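Local coordinates for protein putative isochorismatase (Bordetella bronchiseptica, PDB 3UAO) that hydrolyses maleamate as a maleamate amidohydrolase of bacterial nicotinate (vitamin B3) degradation, and belongs to the isochorismatase-like family with a Rossmann-type fold, at residues A79-E83 with R84-V88; K139-S143 with A144-T148; G200-E203 with A204-D208; A215-T218 with H219-L223. One frame throughout, in Å; residues are numbered along the deposited sequence.

How the interactions relate
The four contacts are local turns, caps and helix segments of one isochorismatase-type domain, and follow one another along the chain in numerical order. Interaction 1 ends helix 67-84 and leads into strand 87-93; interaction 2 is the loop after strand 135-139; interaction 3 lies on helix 199-212; interaction 4 joins strand 215-217 to the last helix. These strands belong to one parallel six-stranded sheet, with 135-139 and 215-217 outermost within the chain. Interactions 1 and 4, centres about 15 Å apart, touch where Arg84 NH1 probably bonds Leu223 O, tying the C-terminal helix to the earlier one. Interactions 2 and 3, centres about 21 Å apart, both meet the third subunit, so they take part in assembly.

Interaction 1. Residues A79-E83 with R84-V88; sequences AAARE and RGWAV
Ala81 and Trp86 close a Schellman motif at the C-terminal end of helix 67-84, the point at which a beta-alpha-beta crossover of the Rossmann-like fold turns from helix into strand 87-93. The defining bond runs from Trp86 N back to Ala81 O (3.0 Å) and is nearly straight, at 172°. Its companion, from Gly85 N to Arg82 O, is weak at 3.4 Å, while Arg84 N still makes the ordinary helical bond to Ala80 O. Gly85 takes the positive phi (72°) on which such a reversal depends. The apolar part of the motif follows from the same turn. With CG of Trp86 beside its own backbone N (chi1 -78°), the six-membered part of the indole reaches back to Ala81, and CE3 rests 3.7 Å from Ala81 CB. The aliphatic part of Arg84 runs past Ala80 O, with CD lying over one face of the indole near its rim, and the guanidinium beyond it bonds Leu223 O. Arg82 turns its own guanidinium to Glu134 in a salt bridge. Two residues further on, Val88 adds a second apolar neighbour to Ala81: the CG2 branch, beside the backbone N of Val88, comes within 3.8 Å of Ala81 CB.

Interaction 2. Residues K139-S143 with A144-T148; sequences KSTPS and AFYGT
Lys139 runs alongside Ala144 and Thr148, and each part of its chain meets something different. CB lies 4.1 Å from Thr148 CG2, and CD rests on the backbone of Ala144, 3.8 Å from its CA. A bend at chi4 (46°) turns the amine toward the carbonyls of Thr141 and Pro142. There NZ donates to Thr141 O at 2.7 Å, in the carbonyl plane, and to Pro142 O at 2.9 Å, from well above that carbonyl's plane; a salt bridge to Asp51 adds a third partner. A lysine paired with an aspartate in this way is consistent with the Asp-Lys-Cys triad of isochorismatase-like cysteine hydrolases, in which Cys172, seen here as S-hydroxycysteine, would be the nucleophile. Ser143, its OG opposite the backbone N (chi1 164°), forms an ST turn by accepting Phe145 N at 3.0 Å, and the same OG bonds Asp179 of helix 174-182 while lying at the edge of the Phe145 ring. Tyr146 N donates to Ser143 O at 3.3 Å, from above the carbonyl plane. A type II turn runs from Phe145 to Thr148, with Gly147 at positive phi, and Thr148 OG1 donates to Ala144 O at 2.6 Å. A water joins Ser140 N, Thr141 OG1 and Tyr146 O, the last at 2.8 Å; the Thr141 and Tyr146 side chains cross at about a right angle, with Thr141 OG1 near Tyr146 CB.

Interaction 3. Residues G200-E203 with A204-D208; sequences GPHE and ANLFD
Ala204 and Gly200 begin a run of successive i to i+4 bonds in helix 199-212, a helix in which two side chains turn back onto the preceding turn. Ala204 N donates to Gly200 O at 2.9 Å, and its CB lies 3.5 Å from the same oxygen. Asn205 comes next and grips Pro201 O twice: its backbone N makes the helical bond, while ND2 reaches the oxygen at 2.8 Å from the opposite face of the carbonyl plane. With CG beside the backbone N (chi1 -80°), the amide folds back along the helix far enough to do this. Leu206 N bonds His202 O at 3.2 Å, and its CD1 branch makes a CH-pi contact over one face of the imidazole, 3.6 Å from the ring centroid and 24° off the normal. On the imidazole, ND1 hydrogen-bonds Thr169, which would restrain the ring's rotation. Phe207 N completes the series on Glu203 O at 3.0 Å. One side of the helix meets the third subunit, where Ala204 packs on its counterpart Ala204 and Asn205 ND2 bonds Asp208 of that subunit, a bond returned in the reverse sense. Within the beta-alpha-beta unit of strands 186-195 and 215-217, His202 and Leu206 both face strand 186-195 through Val194.

Interaction 4. Residues A215-T218 with H219-L223; sequences AVMT and HDEAL
Thr218 and Asp220 hold their first torsions near +60° (chi1 58° and 53°), and this sets the two side chains next to each other, pointing the same way, at the N-terminal end of helix 219-224. Thr218 occupies the N-cap position of this strand-to-helix junction, though its hydroxyl makes no capping bond to the backbone. Instead OG1 donates to Asp220 OD1 at 2.7 Å, approaching on the syn side and somewhat out of the carboxylate plane. Asp220 thus takes up the hydroxyl in the first turn of the helix. The N-to-C directions of strand 215-217 and helix segment 219-223 make an angle of 124°, and Met217 fills the angle between them. The thioether chain lies against Ala222, with CG 4.0 Å from its CB and SD 3.9 Å from its CA; Leu188 of the neighbouring strand 186-195 packs on both residues. Glu221 comes alongside the root of the methionine side chain, its OE2 3.3 Å from Met217 CB. His219, the first residue of the helix, points away, hydrogen-bonds Asp192 through ND1 and packs on helix 67-84. The Thr218 carbonyl starts the helical bonding: its O accepts Ala222 N at 3.0 Å, in the carbonyl plane.

Interaction 1. Residues A79-E83 with R84-V88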
# COMPACT_ATOMS: atom_id res chain seq x y z
N ALA A 79 -13.57 -27.15 -0.67
CA ALA A 79 -13.51 -28.35 -1.51
C ALA A 79 -13.88 -27.99 -2.95
O ALA A 79 -13.16 -28.35 -3.89
CB ALA A 79 -14.42 -29.48 -0.95
N ALA A 80 -14.96 -27.25 -3.14
CA ALA A 80 -15.36 -26.88 -4.50
C ALA A 80 -14.29 -26.00 -5.18
O ALA A 80 -14.01 -26.16 -6.37
CB ALA A 80 -16.73 -26.19 -4.50
N ALA A 81 -13.68 -25.09 -4.41
CA ALA A 81 -12.54 -24.30 -4.88
C ALA A 81 -11.41 -25.22 -5.36
O ALA A 81 -10.85 -25.01 -6.42
CB ALA A 81 -12.03 -23.37 -3.79
N ARG A 82 -11.11 -26.24 -4.56
CA ARG A 82 -10.08 -27.22 -4.90
C ARG A 82 -10.45 -28.08 -6.12
O ARG A 82 -9.61 -28.32 -6.94
CB ARG A 82 -9.77 -28.11 -3.69
CG ARG A 82 -9.07 -27.35 -2.59
CD ARG A 82 -9.16 -28.05 -1.29
NE ARG A 82 -8.37 -27.34 -0.30
CZ ARG A 82 -8.33 -27.62 1.00
NH1 ARG A 82 -9.06 -28.60 1.56
NH2 ARG A 82 -7.52 -26.89 1.77
N GLU A 83 -11.70 -28.51 -6.25
CA GLU A 83 -12.12 -29.19 -7.48
C GLU A 83 -11.98 -28.28 -8.72
O GLU A 83 -11.62 -28.73 -9.80
CB GLU A 83 -13.56 -29.74 -7.38
CG GLU A 83 -14.01 -30.59 -8.63
CD GLU A 83 -15.45 -31.12 -8.52
OE1 GLU A 83 -15.64 -32.18 -7.90
OE2 GLU A 83 -16.38 -30.48 -9.07
N ARG A 84 -12.26 -27.00 -8.57
CA ARG A 84 -12.25 -26.12 -9.72
C ARG A 84 -10.87 -25.52 -10.03
O ARG A 84 -10.70 -24.89 -11.06
CB ARG A 84 -13.31 -25.05 -9.54
CG ARG A 84 -14.71 -25.65 -9.60
CD ARG A 84 -15.74 -24.73 -9.03
NE ARG A 84 -17.06 -25.36 -8.94
CZ ARG A 84 -18.22 -24.71 -8.85
NH1 ARG A 84 -18.26 -23.38 -8.83
NH2 ARG A 84 -19.35 -25.40 -8.78
N GLY A 85 -9.88 -25.75 -9.19
CA GLY A 85 -8.54 -25.20 -9.42
C GLY A 85 -8.48 -23.69 -9.18
O GLY A 85 -7.81 -22.97 -9.90
N TRP A 86 -9.20 -23.22 -8.15
CA TRP A 86 -9.31 -21.81 -7.88
C TRP A 86 -8.17 -21.42 -6.99
O TRP A 86 -7.85 -22.15 -6.08
CB TRP A 86 -10.61 -21.49 -7.12
CG TRP A 86 -11.84 -21.46 -7.94
CD1 TRP A 86 -11.93 -21.56 -9.28
CD2 TRP A 86 -13.16 -21.26 -7.46
NE1 TRP A 86 -13.24 -21.47 -9.68
CE2 TRP A 86 -14.02 -21.28 -8.57
CE3 TRP A 86 -13.71 -21.10 -6.18
CZ2 TRP A 86 -15.40 -21.13 -8.46
CZ3 TRP A 86 -15.09 -20.94 -6.06
CH2 TRP A 86 -15.91 -20.96 -7.19
N ALA A 87 -7.55 -20.28 -7.24
CA ALA A 87 -6.57 -19.76 -6.30
C ALA A 87 -7.23 -19.77 -4.90
O ALA A 87 -8.40 -19.42 -4.76
CB ALA A 87 -6.14 -18.34 -6.72
N VAL A 88 -6.49 -20.17 -3.88
CA VAL A 88 -7.04 -20.17 -2.51
C VAL A 88 -6.05 -19.58 -1.50
O VAL A 88 -4.87 -19.93 -1.51
CB VAL A 88 -7.49 -21.58 -2.07
CG1 VAL A 88 -8.12 -21.53 -0.65
CG2 VAL A 88 -8.47 -22.13 -3.05

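Interaction 2. Residues K139-S143 with A144-T148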
# COMPACT_ATOMS: atom_id res chain seq x y z
N LYS A 139 -1.25 -11.43 9.29
CA LYS A 139 -1.57 -10.05 9.39
C LYS A 139 -1.64 -9.68 10.85
O LYS A 139 -1.84 -10.54 11.70
CB LYS A 139 -2.90 -9.78 8.67
CG LYS A 139 -4.18 -10.37 9.33
CD LYS A 139 -5.27 -10.53 8.29
CE LYS A 139 -6.66 -10.88 8.86
NZ LYS A 139 -7.03 -10.04 10.06
N SER A 140 -1.42 -8.40 11.13
CA SER A 140 -1.59 -7.85 12.45
C SER A 140 -2.67 -6.77 12.43
O SER A 140 -2.80 -6.02 13.37
CB SER A 140 -0.26 -7.24 12.88
OG SER A 140 0.27 -6.41 11.85
N THR A 141 -3.44 -6.68 11.34
CA THR A 141 -4.56 -5.72 11.20
C THR A 141 -5.82 -6.47 10.75
O THR A 141 -5.74 -7.68 10.45
CB THR A 141 -4.20 -4.69 10.17
OG1 THR A 141 -3.83 -5.36 8.95
CG2 THR A 141 -3.00 -3.91 10.66
N PRO A 142 -6.99 -5.80 10.72
CA PRO A 142 -8.23 -6.48 10.31
C PRO A 142 -8.26 -7.06 8.88
O PRO A 142 -8.75 -8.19 8.67
CB PRO A 142 -9.30 -5.40 10.44
CG PRO A 142 -8.71 -4.40 11.35
CD PRO A 142 -7.25 -4.41 11.16
N SER A 143 -7.78 -6.30 7.91
CA SER A 143 -7.89 -6.72 6.49
C SER A 143 -6.79 -7.64 6.02
O SER A 143 -5.64 -7.40 6.28
CB SER A 143 -7.89 -5.49 5.58
OG SER A 143 -7.63 -5.83 4.23
N ALA A 144 -7.13 -8.66 5.26
CA ALA A 144 -6.12 -9.62 4.74
C ALA A 144 -5.23 -8.98 3.69
O ALA A 144 -4.25 -9.61 3.21
CB ALA A 144 -6.81 -10.89 4.17
N PHE A 145 -5.54 -7.74 3.32
CA PHE A 145 -4.82 -7.00 2.30
C PHE A 145 -3.87 -5.97 2.89
O PHE A 145 -2.83 -5.64 2.25
CB PHE A 145 -5.82 -6.25 1.36
CG PHE A 145 -6.59 -7.16 0.44
CD1 PHE A 145 -6.14 -7.41 -0.83
CD2 PHE A 145 -7.74 -7.77 0.85
CE1 PHE A 145 -6.83 -8.28 -1.67
CE2 PHE A 145 -8.42 -8.61 0.02
CZ PHE A 145 -7.95 -8.87 -1.24
N TYR A 146 -4.20 -5.43 4.07
CA TYR A 146 -3.40 -4.33 4.64
C TYR A 146 -2.00 -4.80 5.07
O TYR A 146 -1.86 -5.55 6.08
CB TYR A 146 -4.10 -3.65 5.84
CG TYR A 146 -3.50 -2.27 6.04
CD1 TYR A 146 -4.08 -1.16 5.45
CD2 TYR A 146 -2.28 -2.10 6.69
CE1 TYR A 146 -3.49 0.11 5.55
CE2 TYR A 146 -1.66 -0.82 6.79
CZ TYR A 146 -2.25 0.27 6.21
OH TYR A 146 -1.68 1.55 6.30
N GLY A 147 -0.96 -4.35 4.38
CA GLY A 147 0.40 -4.65 4.84
C GLY A 147 0.75 -6.11 4.69
O GLY A 147 1.46 -6.68 5.50
N THR A 148 0.20 -6.70 3.64
CA THR A 148 0.42 -8.06 3.27
C THR A 148 0.57 -8.10 1.76
O THR A 148 0.42 -7.09 1.07
CB THR A 148 -0.79 -8.97 3.60
OG1 THR A 148 -1.80 -8.83 2.60
CG2 THR A 148 -1.39 -8.68 5.01
O HOH W 1 -1.36 -6.73 8.53

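Interaction 3. Residues G200-E203 with A204-D208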
# COMPACT_ATOMS: atom_id res chain seq x y z
N GLY A 200 -26.41 -8.85 15.32
CA GLY A 200 -26.81 -7.51 14.89
C GLY A 200 -25.72 -6.89 13.99
O GLY A 200 -25.99 -6.52 12.85
N PRO A 201 -24.48 -6.84 14.49
CA PRO A 201 -23.31 -6.48 13.66
C PRO A 201 -23.13 -7.30 12.35
O PRO A 201 -22.90 -6.71 11.28
CB PRO A 201 -22.14 -6.72 14.62
CG PRO A 201 -22.71 -6.39 15.95
CD PRO A 201 -24.11 -6.98 15.91
N HIS A 202 -23.25 -8.62 12.45
CA HIS A 202 -23.32 -9.51 11.27
C HIS A 202 -24.30 -9.02 10.20
O HIS A 202 -23.97 -8.92 9.04
CB HIS A 202 -23.72 -10.92 11.74
CG HIS A 202 -23.92 -11.90 10.63
ND1 HIS A 202 -22.89 -12.54 10.00
CD2 HIS A 202 -25.06 -12.38 10.06
CE1 HIS A 202 -23.37 -13.37 9.08
NE2 HIS A 202 -24.68 -13.30 9.11
N GLU A 203 -25.51 -8.67 10.61
CA GLU A 203 -26.58 -8.30 9.67
C GLU A 203 -26.37 -6.87 9.13
O GLU A 203 -26.63 -6.59 7.93
CB GLU A 203 -27.94 -8.45 10.36
CG GLU A 203 -29.06 -9.00 9.50
CD GLU A 203 -28.96 -10.48 9.25
OE1 GLU A 203 -29.12 -11.27 10.21
OE2 GLU A 203 -28.73 -10.87 8.09
N ALA A 204 -25.87 -5.97 10.00
CA ALA A 204 -25.60 -4.60 9.60
C ALA A 204 -24.45 -4.57 8.57
O ALA A 204 -24.48 -3.81 7.62
CB ALA A 204 -25.26 -3.76 10.80
N ASN A 205 -23.45 -5.42 8.74
CA ASN A 205 -22.30 -5.30 7.91
C ASN A 205 -22.53 -6.00 6.59
O ASN A 205 -22.03 -5.57 5.56
CB ASN A 205 -21.07 -5.81 8.66
CG ASN A 205 -20.52 -4.77 9.62
OD1 ASN A 205 -19.53 -4.15 9.31
ND2 ASN A 205 -21.17 -4.57 10.75
N LEU A 206 -23.36 -7.02 6.59
CA LEU A 206 -23.82 -7.59 5.34
C LEU A 206 -24.59 -6.56 4.59
O LEU A 206 -24.40 -6.41 3.39
CB LEU A 206 -24.67 -8.83 5.56
CG LEU A 206 -23.88 -10.05 6.07
CD1 LEU A 206 -24.80 -11.09 6.64
CD2 LEU A 206 -23.00 -10.62 4.96
N PHE A 207 -25.48 -5.83 5.27
CA PHE A 207 -26.27 -4.80 4.62
C PHE A 207 -25.33 -3.81 3.95
O PHE A 207 -25.38 -3.62 2.73
CB PHE A 207 -27.19 -4.08 5.60
CG PHE A 207 -27.96 -2.94 4.98
CD1 PHE A 207 -29.14 -3.17 4.31
CD2 PHE A 207 -27.47 -1.64 5.01
CE1 PHE A 207 -29.82 -2.12 3.71
CE2 PHE A 207 -28.14 -0.63 4.42
CZ PHE A 207 -29.32 -0.86 3.77
N ASP A 208 -24.43 -3.22 4.73
CA ASP A 208 -23.46 -2.27 4.18
C ASP A 208 -22.80 -2.85 2.92
O ASP A 208 -22.77 -2.21 1.84
CB ASP A 208 -22.36 -2.00 5.19
CG ASP A 208 -22.81 -1.16 6.36
OD1 ASP A 208 -23.97 -0.67 6.31
OD2 ASP A 208 -21.97 -1.00 7.32

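Interaction 4. Residues A215-T218 with H219-L223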
# COMPACT_ATOMS: atom_id res chain seq x y z
N ALA A 215 -20.88 -8.45 -4.28
CA ALA A 215 -22.00 -9.38 -4.52
C ALA A 215 -22.08 -10.25 -3.25
O ALA A 215 -21.07 -10.68 -2.70
CB ALA A 215 -21.77 -10.22 -5.78
N VAL A 216 -23.31 -10.46 -2.79
CA VAL A 216 -23.63 -11.12 -1.52
C VAL A 216 -24.70 -12.20 -1.75
O VAL A 216 -25.84 -11.91 -2.08
CB VAL A 216 -24.13 -10.08 -0.46
CG1 VAL A 216 -24.69 -10.78 0.82
CG2 VAL A 216 -23.03 -9.15 -0.10
N MET A 217 -24.32 -13.45 -1.56
CA MET A 217 -25.24 -14.55 -1.73
C MET A 217 -24.81 -15.75 -0.85
O MET A 217 -23.68 -15.80 -0.35
CB MET A 217 -25.30 -14.93 -3.23
CG MET A 217 -23.98 -15.34 -3.90
SD MET A 217 -24.19 -15.35 -5.71
CE MET A 217 -24.07 -13.61 -6.06
N THR A 218 -25.72 -16.69 -0.66
CA THR A 218 -25.42 -17.94 0.05
C THR A 218 -24.55 -18.82 -0.84
O THR A 218 -24.51 -18.64 -2.06
CB THR A 218 -26.70 -18.69 0.45
OG1 THR A 218 -27.49 -18.97 -0.71
CG2 THR A 218 -27.52 -17.86 1.41
N HIS A 219 -23.85 -19.78 -0.22
CA HIS A 219 -22.82 -20.55 -0.91
C HIS A 219 -23.33 -21.45 -2.05
O HIS A 219 -22.67 -21.61 -3.06
CB HIS A 219 -22.01 -21.38 0.09
CG HIS A 219 -22.67 -22.66 0.49
ND1 HIS A 219 -23.68 -22.71 1.42
CD2 HIS A 219 -22.48 -23.93 0.07
CE1 HIS A 219 -24.06 -23.96 1.58
NE2 HIS A 219 -23.35 -24.72 0.77
N ASP A 220 -24.50 -22.03 -1.90
CA ASP A 220 -25.08 -22.85 -2.97
C ASP A 220 -25.29 -21.99 -4.21
O ASP A 220 -24.99 -22.40 -5.33
CB ASP A 220 -26.39 -23.50 -2.53
CG ASP A 220 -27.42 -22.48 -1.99
OD1 ASP A 220 -27.06 -21.64 -1.12
OD2 ASP A 220 -28.59 -22.54 -2.43
N GLU A 221 -25.73 -20.77 -3.95
CA GLU A 221 -25.97 -19.78 -4.99
C GLU A 221 -24.66 -19.40 -5.67
O GLU A 221 -24.60 -19.38 -6.90
CB GLU A 221 -26.58 -18.55 -4.36
CG GLU A 221 -27.64 -17.85 -5.14
CD GLU A 221 -28.61 -17.20 -4.17
OE1 GLU A 221 -29.59 -17.88 -3.75
OE2 GLU A 221 -28.34 -16.05 -3.77
N ALA A 222 -23.63 -19.10 -4.86
CA ALA A 222 -22.30 -18.70 -5.36
C ALA A 222 -21.70 -19.79 -6.25
O ALA A 222 -21.37 -19.54 -7.40
CB ALA A 222 -21.34 -18.34 -4.20
N LEU A 223 -21.62 -21.01 -5.72
CA LEU A 223 -21.06 -22.14 -6.45
C LEU A 223 -21.83 -22.51 -7.72
O LEU A 223 -21.22 -23.01 -8.66
CB LEU A 223 -20.97 -23.37 -5.54
CG LEU A 223 -20.10 -23.23 -4.27
CD1 LEU A 223 -20.32 -24.48 -3.38
CD2 LEU A 223 -18.63 -22.99 -4.55